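Local coordinates for VP4 CORE protein (PDB 2JHP) that caps viral messenger RNA in the bluetongue virus core, acting as a multifunctional RNA-capping assembly line, at residues A[456-461]-A[635-640]; A[477-482]-A[512-517]; A[505-510]-A[567-572]; A[518-523]-A[552-557]. All blocks are in the same frame, centred on the assembly; numbering follows the deposited sequence.

How the interactions relate
Followed from the N terminus, the first segment of these contacts lies on helix 453-460, followed by strand 466-469, then helix 470-480, strand 499-503 and the long loop that leads to helix 523-533. Interaction 1 closes the widest loop, from 456-461 to the last helix, and the other three nest inside it. Interaction 2 folds 512-517 back on helix 470-480; it crosses interaction 3, which joins 505-510 to helix 568-576. Interaction 4, between 518-523 and helix 551-561, follows interaction 2 in series and nests inside interaction 3. Helix 568-576 is the common element: Phe569 meets Trp637, Trp570 lies beside Ser516, and the Trp571 ring meets that of His554.

Interaction 1: residues A[456-461]-A[635-640]; sequences VMLNGS and DSWLEL
The end of helix 453-460 faces the C-terminal helix 635-641 with Leu458 and Trp637 closest along the backbone, their CA atoms 8.2 Å apart. This is a helix-to-helix contact bridged by one indole, since Trp637 spans the gap almost alone and meets the last turn of the first helix and Ser461, the residue that leaves it. With CG anti to its own carbonyl carbon (chi1 -62°), the indole is carried across so that its NE1 donates to Leu458 O at 3.3 Å. The bond is moderately bent, and the oxygen sits somewhat out of the ring plane. Beside it, the Leu458 methyl CD2 rests 3.8 Å from Trp637 CD1, so the polar and apolar parts of one leucine both serve the pyrrole side of the ring. The six-membered side reaches Ser461. Around the indole, Phe569 and Phe572 of helix 568-576 bring their rings up at steep angles, and Leu568 adds its side chain; the touching residues are all buried. The Ser461 hydroxyl is engaged by Asp567 and by the backbone N of Phe569. Its OG nevertheless lies at the indole edge, near the ring plane, 3.4 Å from Trp637 CH2.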
loop_
_atom_site.group_PDB
_atom_site.type_symbol
_atom_site.label_atom_id
_atom_site.label_comp_id
_atom_site.label_asym_id
_atom_site.label_seq_id
_atom_site.Cartn_x
_atom_site.Cartn_y
_atom_site.Cartn_z
ATOM N N VAL A 456 -18.726 -7.354 9.437
ATOM C CA VAL A 456 -17.463 -6.727 9.804
ATOM C C VAL A 456 -17.635 -6.024 11.139
ATOM O O VAL A 456 -16.901 -6.307 12.085
ATOM C CB VAL A 456 -16.979 -5.700 8.726
ATOM C CG1 VAL A 456 -15.691 -5.033 9.165
ATOM C CG2 VAL A 456 -16.789 -6.363 7.383
ATOM N N MET A 457 -18.613 -5.118 11.205
ATOM C CA MET A 457 -18.982 -4.419 12.432
ATOM C C MET A 457 -19.154 -5.343 13.642
ATOM O O MET A 457 -18.621 -5.077 14.728
ATOM C CB MET A 457 -20.281 -3.657 12.219
ATOM C CG MET A 457 -20.114 -2.317 11.560
ATOM S SD MET A 457 -21.682 -1.462 11.394
ATOM C CE MET A 457 -22.067 -1.053 13.086
ATOM N N LEU A 458 -19.894 -6.427 13.447
ATOM C CA LEU A 458 -20.224 -7.340 14.535
ATOM C C LEU A 458 -19.050 -8.223 14.992
ATOM O O LEU A 458 -18.989 -8.624 16.154
ATOM C CB LEU A 458 -21.469 -8.170 14.186
ATOM C CG LEU A 458 -22.750 -7.330 14.050
ATOM C CD1 LEU A 458 -23.814 -7.989 13.198
ATOM C CD2 LEU A 458 -23.308 -6.992 15.413
ATOM N N ASN A 459 -18.125 -8.515 14.083
ATOM C CA ASN A 459 -16.977 -9.368 14.381
ATOM C C ASN A 459 -15.729 -8.585 14.720
ATOM O O ASN A 459 -14.929 -9.019 15.540
ATOM C CB ASN A 459 -16.652 -10.258 13.186
ATOM C CG ASN A 459 -17.727 -11.276 12.901
ATOM O OD1 ASN A 459 -18.737 -11.353 13.599
ATOM N ND2 ASN A 459 -17.511 -12.072 11.857
ATOM N N GLY A 460 -15.563 -7.443 14.063
ATOM C CA GLY A 460 -14.325 -6.670 14.108
ATOM C C GLY A 460 -14.068 -5.905 15.390
ATOM O O GLY A 460 -12.918 -5.752 15.790
ATOM N N SER A 461 -15.134 -5.429 16.030
ATOM C CA SER A 461 -15.010 -4.516 17.162
ATOM C C SER A 461 -14.692 -5.201 18.487
ATOM O O SER A 461 -15.463 -6.038 18.969
ATOM C CB SER A 461 -16.268 -3.669 17.309
ATOM O OG SER A 461 -16.173 -2.793 18.420
ATOM N N ASP A 635 -25.420 -12.090 20.028
ATOM C CA ASP A 635 -25.462 -12.598 21.400
ATOM C C ASP A 635 -24.289 -12.062 22.216
ATOM O O ASP A 635 -24.452 -11.733 23.388
ATOM C CB ASP A 635 -25.496 -14.132 21.440
ATOM C CG ASP A 635 -26.806 -14.711 20.907
ATOM O OD1 ASP A 635 -27.885 -14.135 21.176
ATOM O OD2 ASP A 635 -26.754 -15.758 20.225
ATOM N N SER A 636 -23.123 -11.952 21.581
ATOM C CA SER A 636 -21.941 -11.392 22.227
ATOM C C SER A 636 -22.195 -9.964 22.718
ATOM O O SER A 636 -21.941 -9.657 23.887
ATOM C CB SER A 636 -20.728 -11.447 21.294
ATOM O OG SER A 636 -19.518 -11.408 22.030
ATOM N N TRP A 637 -22.713 -9.106 21.840
ATOM C CA TRP A 637 -23.057 -7.736 22.220
ATOM C C TRP A 637 -24.306 -7.708 23.101
ATOM O O TRP A 637 -24.436 -6.847 23.966
ATOM C CB TRP A 637 -23.271 -6.847 20.991
ATOM C CG TRP A 637 -22.073 -6.683 20.115
ATOM C CD1 TRP A 637 -21.863 -7.270 18.907
ATOM C CD2 TRP A 637 -20.927 -5.861 20.363
ATOM N NE1 TRP A 637 -20.654 -6.888 18.388
ATOM C CE2 TRP A 637 -20.059 -6.017 19.257
ATOM C CE3 TRP A 637 -20.547 -5.013 21.407
ATOM C CZ2 TRP A 637 -18.832 -5.359 19.168
ATOM C CZ3 TRP A 637 -19.328 -4.354 21.315
ATOM C CH2 TRP A 637 -18.484 -4.533 20.204
ATOM N N LEU A 638 -25.221 -8.647 22.862
ATOM C CA LEU A 638 -26.435 -8.786 23.668
ATOM C C LEU A 638 -26.079 -9.098 25.114
ATOM O O LEU A 638 -26.509 -8.393 26.024
ATOM C CB LEU A 638 -27.352 -9.877 23.107
ATOM C CG LEU A 638 -28.257 -9.523 21.930
ATOM C CD1 LEU A 638 -28.799 -10.791 21.299
ATOM C CD2 LEU A 638 -29.395 -8.619 22.374
ATOM N N GLU A 639 -25.275 -10.143 25.309
ATOM C CA GLU A 639 -24.770 -10.530 26.628
ATOM C C GLU A 639 -23.704 -9.564 27.173
ATOM O O GLU A 639 -23.190 -9.757 28.284
ATOM C CB GLU A 639 -24.244 -11.970 26.607
ATOM C CG GLU A 639 -25.322 -13.026 26.387
ATOM C CD GLU A 639 -24.855 -14.429 26.748
ATOM O OE1 GLU A 639 -24.762 -14.747 27.958
ATOM O OE2 GLU A 639 -24.594 -15.219 25.813
ATOM N N LEU A 640 -23.380 -8.533 26.392
ATOM C CA LEU A 640 -22.533 -7.441 26.864
ATOM C C LEU A 640 -23.355 -6.257 27.370
ATOM O O LEU A 640 -22.993 -5.647 28.371
ATOM C CB LEU A 640 -21.551 -6.986 25.781
ATOM C CG LEU A 640 -20.543 -5.897 26.177
ATOM C CD1 LEU A 640 -19.171 -6.194 25.594
ATOM C CD2 LEU A 640 -21.027 -4.498 25.772
#

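Interaction 2: residues A[477-482]-A[512-517]; sequences LMWRYP and VPDISL
Trp479 and Asp514 lie flat on one another: the carboxylate is stacked over one face of the indole with the two planes only 12° apart. The two side chains run antiparallel across the contact, the Asp514 methylene over the six-membered ring and its carboxylate reaching back over the ring fusion. Asp514 CB stands 4.0 Å from the centroid of the six-membered ring of Trp479, almost on the ring normal, a CH-pi contact; OD2 of Asp514 comes to 3.7 Å from CE3 of Trp479. At the far end of the indole, Val512 CG1 meets Trp479 CH2 at 3.6 Å, approaching obliquely. A chi1 of 76° sets this methyl between the Val512 backbone N and carbonyl carbon, on the side that meets the indole. The acidic group is held by an Asx turn at the start of 514-517, in which the backbone N of Ser516 donates to Asp514 OD2 at 3.1 Å, from above the carboxylate plane. The hydroxyl OG of Ser516 binds the same oxygen on its anti lone pair. A salt bridge from Arg60 also reaches OD2, while OD1 accepts from the backbone N of Glu596, and the aspartate is therefore gripped at both oxygens, which would favour its charged form. The contact sets the loop after strand 499-503 against the end of helix 470-480. On the indole's polar side, Trp479 NE1 donates to the carbonyl oxygen of Ser593.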
loop_
_atom_site.group_PDB
_atom_site.type_symbol
_atom_site.label_atom_id
_atom_site.label_comp_id
_atom_site.label_asym_id
_atom_site.label_seq_id
_atom_site.Cartn_x
_atom_site.Cartn_y
_atom_site.Cartn_z
ATOM N N LEU A 477 -7.394 9.059 12.535
ATOM C CA LEU A 477 -5.949 9.280 12.575
ATOM C C LEU A 477 -5.596 10.739 12.416
ATOM O O LEU A 477 -4.622 11.186 12.991
ATOM C CB LEU A 477 -5.213 8.427 11.519
ATOM C CG LEU A 477 -5.287 6.910 11.714
ATOM C CD1 LEU A 477 -4.981 6.138 10.435
ATOM C CD2 LEU A 477 -4.375 6.499 12.856
ATOM N N MET A 478 -6.371 11.483 11.639
ATOM C CA MET A 478 -6.205 12.929 11.617
ATOM C C MET A 478 -6.273 13.474 13.065
ATOM O O MET A 478 -5.467 14.315 13.482
ATOM C CB MET A 478 -7.250 13.613 10.743
ATOM C CG MET A 478 -6.895 13.598 9.280
ATOM S SD MET A 478 -8.070 14.522 8.277
ATOM C CE MET A 478 -7.530 14.078 6.633
ATOM N N TRP A 479 -7.223 12.932 13.823
ATOM C CA TRP A 479 -7.599 13.425 15.138
ATOM C C TRP A 479 -6.641 12.994 16.248
ATOM O O TRP A 479 -6.310 13.792 17.114
ATOM C CB TRP A 479 -9.023 12.943 15.418
ATOM C CG TRP A 479 -9.603 13.269 16.740
ATOM C CD1 TRP A 479 -9.540 14.451 17.394
ATOM C CD2 TRP A 479 -10.398 12.399 17.546
ATOM N NE1 TRP A 479 -10.226 14.370 18.585
ATOM C CE2 TRP A 479 -10.764 13.118 18.700
ATOM C CE3 TRP A 479 -10.825 11.068 17.411
ATOM C CZ2 TRP A 479 -11.538 12.554 19.719
ATOM C CZ3 TRP A 479 -11.593 10.507 18.421
ATOM C CH2 TRP A 479 -11.935 11.246 19.562
ATOM N N ARG A 480 -6.204 11.735 16.196
ATOM C CA ARG A 480 -5.338 11.131 17.207
ATOM C C ARG A 480 -3.839 11.305 16.898
ATOM O O ARG A 480 -3.030 11.488 17.814
ATOM C CB ARG A 480 -5.693 9.643 17.380
ATOM C CG ARG A 480 -4.838 8.866 18.393
ATOM C CD ARG A 480 -5.530 8.676 19.724
ATOM N NE ARG A 480 -6.288 7.424 19.793
ATOM C CZ ARG A 480 -7.254 7.177 20.681
ATOM N NH1 ARG A 480 -7.600 8.097 21.585
ATOM N NH2 ARG A 480 -7.879 6.009 20.665
ATOM N N TYR A 481 -3.471 11.251 15.621
ATOM C CA TYR A 481 -2.070 11.388 15.225
ATOM C C TYR A 481 -1.863 12.465 14.161
ATOM O O TYR A 481 -1.579 12.149 13.008
ATOM C CB TYR A 481 -1.515 10.053 14.738
ATOM C CG TYR A 481 -1.589 8.935 15.748
ATOM C CD1 TYR A 481 -2.598 7.983 15.684
ATOM C CD2 TYR A 481 -0.639 8.824 16.766
ATOM C CE1 TYR A 481 -2.672 6.944 16.601
ATOM C CE2 TYR A 481 -0.700 7.786 17.704
ATOM C CZ TYR A 481 -1.725 6.847 17.612
ATOM O OH TYR A 481 -1.794 5.820 18.530
ATOM N N PRO A 482 -1.994 13.746 14.555
ATOM C CA PRO A 482 -1.920 14.924 13.687
ATOM C C PRO A 482 -0.695 15.087 12.775
ATOM O O PRO A 482 -0.795 15.789 11.773
ATOM C CB PRO A 482 -1.991 16.079 14.682
ATOM C CG PRO A 482 -2.784 15.527 15.792
ATOM C CD PRO A 482 -2.271 14.143 15.946
ATOM N N VAL A 512 -16.144 10.228 23.164
ATOM C CA VAL A 512 -16.837 11.323 22.485
ATOM C C VAL A 512 -17.346 10.895 21.077
ATOM O O VAL A 512 -16.727 10.040 20.434
ATOM C CB VAL A 512 -15.919 12.593 22.453
ATOM C CG1 VAL A 512 -14.832 12.465 21.403
ATOM C CG2 VAL A 512 -16.721 13.860 22.233
ATOM N N PRO A 513 -18.484 11.466 20.609
ATOM C CA PRO A 513 -19.060 11.076 19.325
ATOM C C PRO A 513 -18.411 11.767 18.121
ATOM O O PRO A 513 -19.107 12.424 17.333
ATOM C CB PRO A 513 -20.515 11.529 19.458
ATOM C CG PRO A 513 -20.425 12.762 20.289
ATOM C CD PRO A 513 -19.308 12.498 21.270
ATOM N N ASP A 514 -17.098 11.597 17.968
ATOM C CA ASP A 514 -16.367 12.253 16.886
ATOM C C ASP A 514 -16.723 11.746 15.477
ATOM O O ASP A 514 -17.085 10.587 15.295
ATOM C CB ASP A 514 -14.869 12.141 17.124
ATOM C CG ASP A 514 -14.068 12.955 16.141
ATOM O OD1 ASP A 514 -13.983 14.195 16.303
ATOM O OD2 ASP A 514 -13.536 12.344 15.191
ATOM N N ILE A 515 -16.613 12.647 14.503
ATOM C CA ILE A 515 -16.873 12.381 13.086
ATOM C C ILE A 515 -16.333 11.027 12.606
ATOM O O ILE A 515 -17.003 10.318 11.858
ATOM C CB ILE A 515 -16.340 13.562 12.219
ATOM C CG1 ILE A 515 -17.465 14.539 11.912
ATOM C CG2 ILE A 515 -15.747 13.106 10.900
ATOM C CD1 ILE A 515 -16.976 15.931 11.639
ATOM N N SER A 516 -15.128 10.677 13.062
ATOM C CA SER A 516 -14.493 9.398 12.768
ATOM C C SER A 516 -15.444 8.240 13.045
ATOM O O SER A 516 -15.480 7.261 12.311
ATOM C CB SER A 516 -13.221 9.259 13.613
ATOM O OG SER A 516 -13.508 9.269 14.999
ATOM N N LEU A 517 -16.210 8.372 14.121
ATOM C CA LEU A 517 -17.203 7.385 14.505
ATOM C C LEU A 517 -18.554 7.612 13.789
ATOM O O LEU A 517 -19.123 6.678 13.225
ATOM C CB LEU A 517 -17.376 7.415 16.029
ATOM C CG LEU A 517 -18.352 6.456 16.710
ATOM C CD1 LEU A 517 -17.873 5.014 16.593
ATOM C CD2 LEU A 517 -18.574 6.855 18.180
#

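Interaction 3: residues A[505-510]-A[567-572]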
loop_
_atom_site.group_PDB
_atom_site.type_symbol
_atom_site.label_atom_id
_atom_site.label_comp_id
_atom_site.label_asym_id
_atom_site.label_seq_id
_atom_site.Cartn_x
_atom_site.Cartn_y
_atom_site.Cartn_z
ATOM N N GLU A 505 -6.105 0.506 18.424
ATOM C CA GLU A 505 -6.247 1.785 19.101
ATOM C C GLU A 505 -7.352 1.693 20.167
ATOM O O GLU A 505 -8.463 1.233 19.854
ATOM C CB GLU A 505 -6.595 2.876 18.076
ATOM C CG GLU A 505 -5.435 3.310 17.198
ATOM C CD GLU A 505 -4.272 3.833 18.010
ATOM O OE1 GLU A 505 -4.466 4.209 19.190
ATOM O OE2 GLU A 505 -3.154 3.866 17.462
ATOM N N PRO A 506 -7.060 2.132 21.413
ATOM C CA PRO A 506 -8.059 2.032 22.483
ATOM C C PRO A 506 -9.220 2.980 22.236
ATOM O O PRO A 506 -9.036 4.036 21.632
ATOM C CB PRO A 506 -7.279 2.439 23.767
ATOM C CG PRO A 506 -6.164 3.291 23.292
ATOM C CD PRO A 506 -5.807 2.755 21.879
ATOM N N ILE A 507 -10.405 2.586 22.693
ATOM C CA ILE A 507 -11.578 3.454 22.690
ATOM C C ILE A 507 -11.197 4.800 23.297
ATOM O O ILE A 507 -10.553 4.835 24.342
ATOM C CB ILE A 507 -12.733 2.829 23.501
ATOM C CG1 ILE A 507 -13.144 1.473 22.914
ATOM C CG2 ILE A 507 -13.919 3.772 23.549
ATOM C CD1 ILE A 507 -14.014 0.617 23.831
ATOM N N PRO A 508 -11.565 5.914 22.639
ATOM C CA PRO A 508 -11.252 7.231 23.205
ATOM C C PRO A 508 -11.907 7.463 24.563
ATOM O O PRO A 508 -12.893 6.811 24.909
ATOM C CB PRO A 508 -11.840 8.202 22.185
ATOM C CG PRO A 508 -11.924 7.424 20.921
ATOM C CD PRO A 508 -12.264 6.035 21.349
ATOM N N ASP A 509 -11.349 8.397 25.324
ATOM C CA ASP A 509 -11.751 8.595 26.684
ATOM C C ASP A 509 -11.597 10.060 27.090
ATOM O O ASP A 509 -10.469 10.553 27.258
ATOM C CB ASP A 509 -10.898 7.700 27.592
ATOM C CG ASP A 509 -11.016 8.074 29.048
ATOM O OD1 ASP A 509 -9.986 8.430 29.655
ATOM O OD2 ASP A 509 -12.147 8.042 29.573
ATOM N N PRO A 510 -12.724 10.760 27.328
ATOM C CA PRO A 510 -14.139 10.397 27.170
ATOM C C PRO A 510 -14.525 9.876 25.808
ATOM O O PRO A 510 -14.028 10.381 24.804
ATOM C CB PRO A 510 -14.892 11.710 27.494
ATOM C CG PRO A 510 -13.851 12.771 27.576
ATOM C CD PRO A 510 -12.585 12.082 27.973
ATOM N N ASP A 567 -17.773 1.692 14.639
ATOM C CA ASP A 567 -17.316 0.892 15.789
ATOM C C ASP A 567 -18.399 0.734 16.858
ATOM O O ASP A 567 -18.727 1.681 17.576
ATOM C CB ASP A 567 -16.004 1.452 16.373
ATOM C CG ASP A 567 -15.349 0.499 17.383
ATOM O OD1 ASP A 567 -15.130 -0.680 17.046
ATOM O OD2 ASP A 567 -15.033 0.924 18.516
ATOM N N LEU A 568 -18.941 -0.477 16.953
ATOM C CA LEU A 568 -19.960 -0.810 17.948
ATOM C C LEU A 568 -19.506 -0.566 19.381
ATOM O O LEU A 568 -20.221 0.048 20.163
ATOM C CB LEU A 568 -20.433 -2.258 17.788
ATOM C CG LEU A 568 -21.431 -2.533 16.657
ATOM C CD1 LEU A 568 -21.903 -3.975 16.734
ATOM C CD2 LEU A 568 -22.626 -1.584 16.717
ATOM N N PHE A 569 -18.317 -1.045 19.722
ATOM C CA PHE A 569 -17.830 -0.945 21.100
ATOM C C PHE A 569 -17.752 0.505 21.558
ATOM O O PHE A 569 -18.279 0.861 22.596
ATOM C CB PHE A 569 -16.458 -1.597 21.241
ATOM C CG PHE A 569 -16.322 -2.429 22.467
ATOM C CD1 PHE A 569 -16.044 -3.790 22.377
ATOM C CD2 PHE A 569 -16.498 -1.863 23.713
ATOM C CE1 PHE A 569 -15.937 -4.568 23.522
ATOM C CE2 PHE A 569 -16.390 -2.622 24.839
ATOM C CZ PHE A 569 -16.105 -3.980 24.756
ATOM N N TRP A 570 -17.084 1.338 20.766
ATOM C CA TRP A 570 -16.973 2.768 21.038
ATOM C C TRP A 570 -18.354 3.446 21.008
ATOM O O TRP A 570 -18.668 4.275 21.868
ATOM C CB TRP A 570 -16.006 3.371 20.018
ATOM C CG TRP A 570 -15.867 4.843 20.012
ATOM C CD1 TRP A 570 -16.362 5.729 20.926
ATOM C CD2 TRP A 570 -15.130 5.616 19.059
ATOM N NE1 TRP A 570 -15.997 7.012 20.586
ATOM C CE2 TRP A 570 -15.241 6.968 19.442
ATOM C CE3 TRP A 570 -14.381 5.292 17.912
ATOM C CZ2 TRP A 570 -14.643 8.000 18.718
ATOM C CZ3 TRP A 570 -13.792 6.322 17.189
ATOM C CH2 TRP A 570 -13.920 7.657 17.603
ATOM N N TRP A 571 -19.171 3.065 20.029
ATOM C CA TRP A 571 -20.531 3.593 19.893
ATOM C C TRP A 571 -21.398 3.258 21.117
ATOM O O TRP A 571 -21.987 4.152 21.712
ATOM C CB TRP A 571 -21.175 3.103 18.593
ATOM C CG TRP A 571 -22.299 3.954 18.124
ATOM C CD1 TRP A 571 -22.207 5.128 17.435
ATOM C CD2 TRP A 571 -23.695 3.695 18.296
ATOM N NE1 TRP A 571 -23.460 5.620 17.167
ATOM C CE2 TRP A 571 -24.393 4.763 17.692
ATOM C CE3 TRP A 571 -24.429 2.669 18.917
ATOM C CZ2 TRP A 571 -25.787 4.836 17.690
ATOM C CZ3 TRP A 571 -25.813 2.739 18.908
ATOM C CH2 TRP A 571 -26.475 3.815 18.303
ATOM N N PHE A 572 -21.446 1.986 21.510
ATOM C CA PHE A 572 -22.144 1.596 22.738
ATOM C C PHE A 572 -21.591 2.354 23.936
ATOM O O PHE A 572 -22.332 2.677 24.877
ATOM C CB PHE A 572 -22.053 0.085 22.995
ATOM C CG PHE A 572 -22.877 -0.758 22.051
ATOM C CD1 PHE A 572 -24.139 -0.345 21.631
ATOM C CD2 PHE A 572 -22.401 -1.987 21.606
ATOM C CE1 PHE A 572 -24.897 -1.132 20.768
ATOM C CE2 PHE A 572 -23.155 -2.779 20.746
ATOM C CZ PHE A 572 -24.405 -2.349 20.327
#
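Two neighbouring residues of the loop, Ile507 and Pro508, press as separate bumps onto the first turn of helix 568-576. The pyrrolidine of Pro508 runs roughly perpendicular to the Trp570 side chain and sits on one face of the indole. Its CD is 3.7 Å from the centroid of the five-membered ring of Trp570 and nearly on the normal, a CH-pi contact, while Pro508 CG extends over the six-membered ring, 3.5 Å from Trp570 CZ2. Ile507 instead fits the groove between Trp570 and Phe569, using both of its branches. Its CD1 drops to 3.5 Å from Phe569 CD2, and CG2 lies 4.1 Å from Trp570 CD1. Trp570 has CG opposite its backbone N (chi1 173°), which carries the indole out toward the loop, where Pro508 can cover it. The turn is secured by Asp567, the N-cap residue, whose OD2 accepts from the backbone N of Trp570 at 3.1 Å and also forms a salt bridge with Arg466. Phe476 and Trp479 of helix 470-480 pack nearby, joining the proline to a larger aromatic cluster. Between the two segments the contact is wholly apolar, so its hold rests on dispersion, CH-pi attraction and the fit of these surfaces, without a directional polar bond.

Interaction 4: residues A[518-523]-A[552-557]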
loop_
_atom_site.group_PDB
_atom_site.type_symbol
_atom_site.label_atom_id
_atom_site.label_comp_id
_atom_site.label_asym_id
_atom_site.label_seq_id
_atom_site.Cartn_x
_atom_site.Cartn_y
_atom_site.Cartn_z
ATOM N N CYS A 518 -19.032 8.860 13.805
ATOM C CA CYS A 518 -20.415 9.189 13.477
ATOM C C CYS A 518 -20.566 10.145 12.305
ATOM O O CYS A 518 -20.287 11.339 12.415
ATOM C CB CYS A 518 -21.129 9.764 14.704
ATOM S SG CYS A 518 -21.155 8.653 16.115
ATOM N N ARG A 519 -21.013 9.594 11.180
ATOM C CA ARG A 519 -21.394 10.389 10.021
ATOM C C ARG A 519 -22.817 10.011 9.612
ATOM O O ARG A 519 -23.719 10.838 9.692
ATOM C CB ARG A 519 -20.370 10.231 8.887
ATOM C CG ARG A 519 -19.035 10.971 9.175
ATOM C CD ARG A 519 -17.813 10.307 8.561
ATOM N NE ARG A 519 -17.386 9.155 9.355
ATOM C CZ ARG A 519 -17.351 7.902 8.916
ATOM N NH1 ARG A 519 -17.690 7.616 7.658
ATOM N NH2 ARG A 519 -16.960 6.935 9.735
ATOM N N PHE A 520 -23.006 8.748 9.222
ATOM C CA PHE A 520 -24.310 8.138 8.903
ATOM C C PHE A 520 -25.062 8.870 7.797
ATOM O O PHE A 520 -26.290 9.055 7.867
ATOM C CB PHE A 520 -25.185 7.981 10.154
ATOM C CG PHE A 520 -24.535 7.202 11.255
ATOM C CD1 PHE A 520 -24.299 7.796 12.490
ATOM C CD2 PHE A 520 -24.150 5.872 11.063
ATOM C CE1 PHE A 520 -23.700 7.085 13.514
ATOM C CE2 PHE A 520 -23.539 5.154 12.077
ATOM C CZ PHE A 520 -23.317 5.764 13.308
ATOM N N ILE A 521 -24.311 9.279 6.779
ATOM C CA ILE A 521 -24.860 10.009 5.645
ATOM C C ILE A 521 -25.808 9.100 4.861
ATOM O O ILE A 521 -25.447 7.985 4.474
ATOM C CB ILE A 521 -23.738 10.579 4.724
ATOM C CG1 ILE A 521 -22.812 11.538 5.500
ATOM C CG2 ILE A 521 -24.333 11.236 3.483
ATOM C CD1 ILE A 521 -23.497 12.767 6.102
ATOM N N GLY A 522 -27.030 9.579 4.662
ATOM C CA GLY A 522 -28.016 8.835 3.910
ATOM C C GLY A 522 -28.911 7.943 4.747
ATOM O O GLY A 522 -29.807 7.276 4.205
ATOM N N LEU A 523 -28.696 7.947 6.062
ATOM C CA LEU A 523 -29.439 7.080 6.975
ATOM C C LEU A 523 -30.962 7.144 6.798
ATOM O O LEU A 523 -31.635 6.115 6.859
ATOM C CB LEU A 523 -29.048 7.357 8.433
ATOM C CG LEU A 523 -29.553 6.374 9.501
ATOM C CD1 LEU A 523 -28.910 5.000 9.342
ATOM C CD2 LEU A 523 -29.295 6.931 10.886
ATOM N N SER A 552 -32.924 3.170 18.828
ATOM C CA SER A 552 -32.980 1.737 18.497
ATOM C C SER A 552 -33.144 1.509 16.992
ATOM O O SER A 552 -32.503 0.609 16.422
ATOM C CB SER A 552 -34.124 1.043 19.251
ATOM O OG SER A 552 -35.403 1.464 18.785
ATOM N N GLY A 553 -33.995 2.324 16.357
ATOM C CA GLY A 553 -34.196 2.296 14.895
ATOM C C GLY A 553 -32.919 2.668 14.160
ATOM O O GLY A 553 -32.620 2.138 13.087
ATOM N N HIS A 554 -32.163 3.577 14.767
ATOM C CA HIS A 554 -30.859 4.000 14.281
ATOM C C HIS A 554 -29.896 2.827 14.170
ATOM O O HIS A 554 -29.162 2.725 13.198
ATOM C CB HIS A 554 -30.295 5.043 15.236
ATOM C CG HIS A 554 -29.059 5.715 14.744
ATOM N ND1 HIS A 554 -27.863 5.048 14.587
ATOM C CD2 HIS A 554 -28.825 7.001 14.393
ATOM C CE1 HIS A 554 -26.951 5.890 14.137
ATOM N NE2 HIS A 554 -27.509 7.082 14.011
ATOM N N LEU A 555 -29.899 1.948 15.167
ATOM C CA LEU A 555 -28.983 0.800 15.183
ATOM C C LEU A 555 -29.413 -0.290 14.202
ATOM O O LEU A 555 -28.582 -0.892 13.512
ATOM C CB LEU A 555 -28.849 0.215 16.600
ATOM C CG LEU A 555 -27.732 -0.819 16.800
ATOM C CD1 LEU A 555 -26.336 -0.207 16.661
ATOM C CD2 LEU A 555 -27.873 -1.484 18.156
ATOM N N TYR A 556 -30.722 -0.541 14.172
ATOM C CA TYR A 556 -31.306 -1.573 13.343
ATOM C C TYR A 556 -31.107 -1.222 11.871
ATOM O O TYR A 556 -30.774 -2.092 11.061
ATOM C CB TYR A 556 -32.789 -1.753 13.681
ATOM C CG TYR A 556 -33.539 -2.633 12.702
ATOM C CD1 TYR A 556 -33.649 -4.013 12.909
ATOM C CD2 TYR A 556 -34.124 -2.085 11.557
ATOM C CE1 TYR A 556 -34.332 -4.819 11.999
ATOM C CE2 TYR A 556 -34.799 -2.875 10.643
ATOM C CZ TYR A 556 -34.907 -4.239 10.861
ATOM O OH TYR A 556 -35.594 -5.005 9.940
ATOM N N VAL A 557 -31.289 0.053 11.536
ATOM C CA VAL A 557 -31.124 0.498 10.157
ATOM C C VAL A 557 -29.656 0.450 9.724
ATOM O O VAL A 557 -29.351 -0.107 8.671
ATOM C CB VAL A 557 -31.790 1.872 9.889
ATOM C CG1 VAL A 557 -31.336 2.447 8.564
ATOM C CG2 VAL A 557 -33.325 1.733 9.900
#
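A type II beta turn, Phe520 to Leu523, leads the long loop into helix 523-533 and lays its two end residues against helix 551-561. Gly522, at the N-cap position, takes a positive phi at the third place of the turn, and Leu523 N closes it on Phe520 O at 3.2 Å. Both ends of the turn then meet His554. The imidazole stands edge-on to the phenyl ring of Phe520 in a T-shaped pair: the planes are perpendicular at 90°, the centroids 4.6 Å apart, and CE1 of His554 lies over the middle of the phenyl face, 3.5 Å from CE1 of Phe520. Leu523 comes at the same imidazole from another direction. Its methyl CD2 lies over one face, displaced toward the rim, at 3.5 Å from His554 CD2, a CH-pi contact. Because CG of His554 is anti to its backbone N (chi1 -171°), the ring extends from the helix toward the loop, where its edge and a face are used at once. Trp571 of helix 568-576 meets the histidine ring at a shallow angle, linking this contact to the neighbouring helix. Trp38 and Tyr564 pack on Leu523 from outside the pair. One turn along from His554, the other methyl of Leu523, CD1, touches CG1 of Val557 at 3.6 Å.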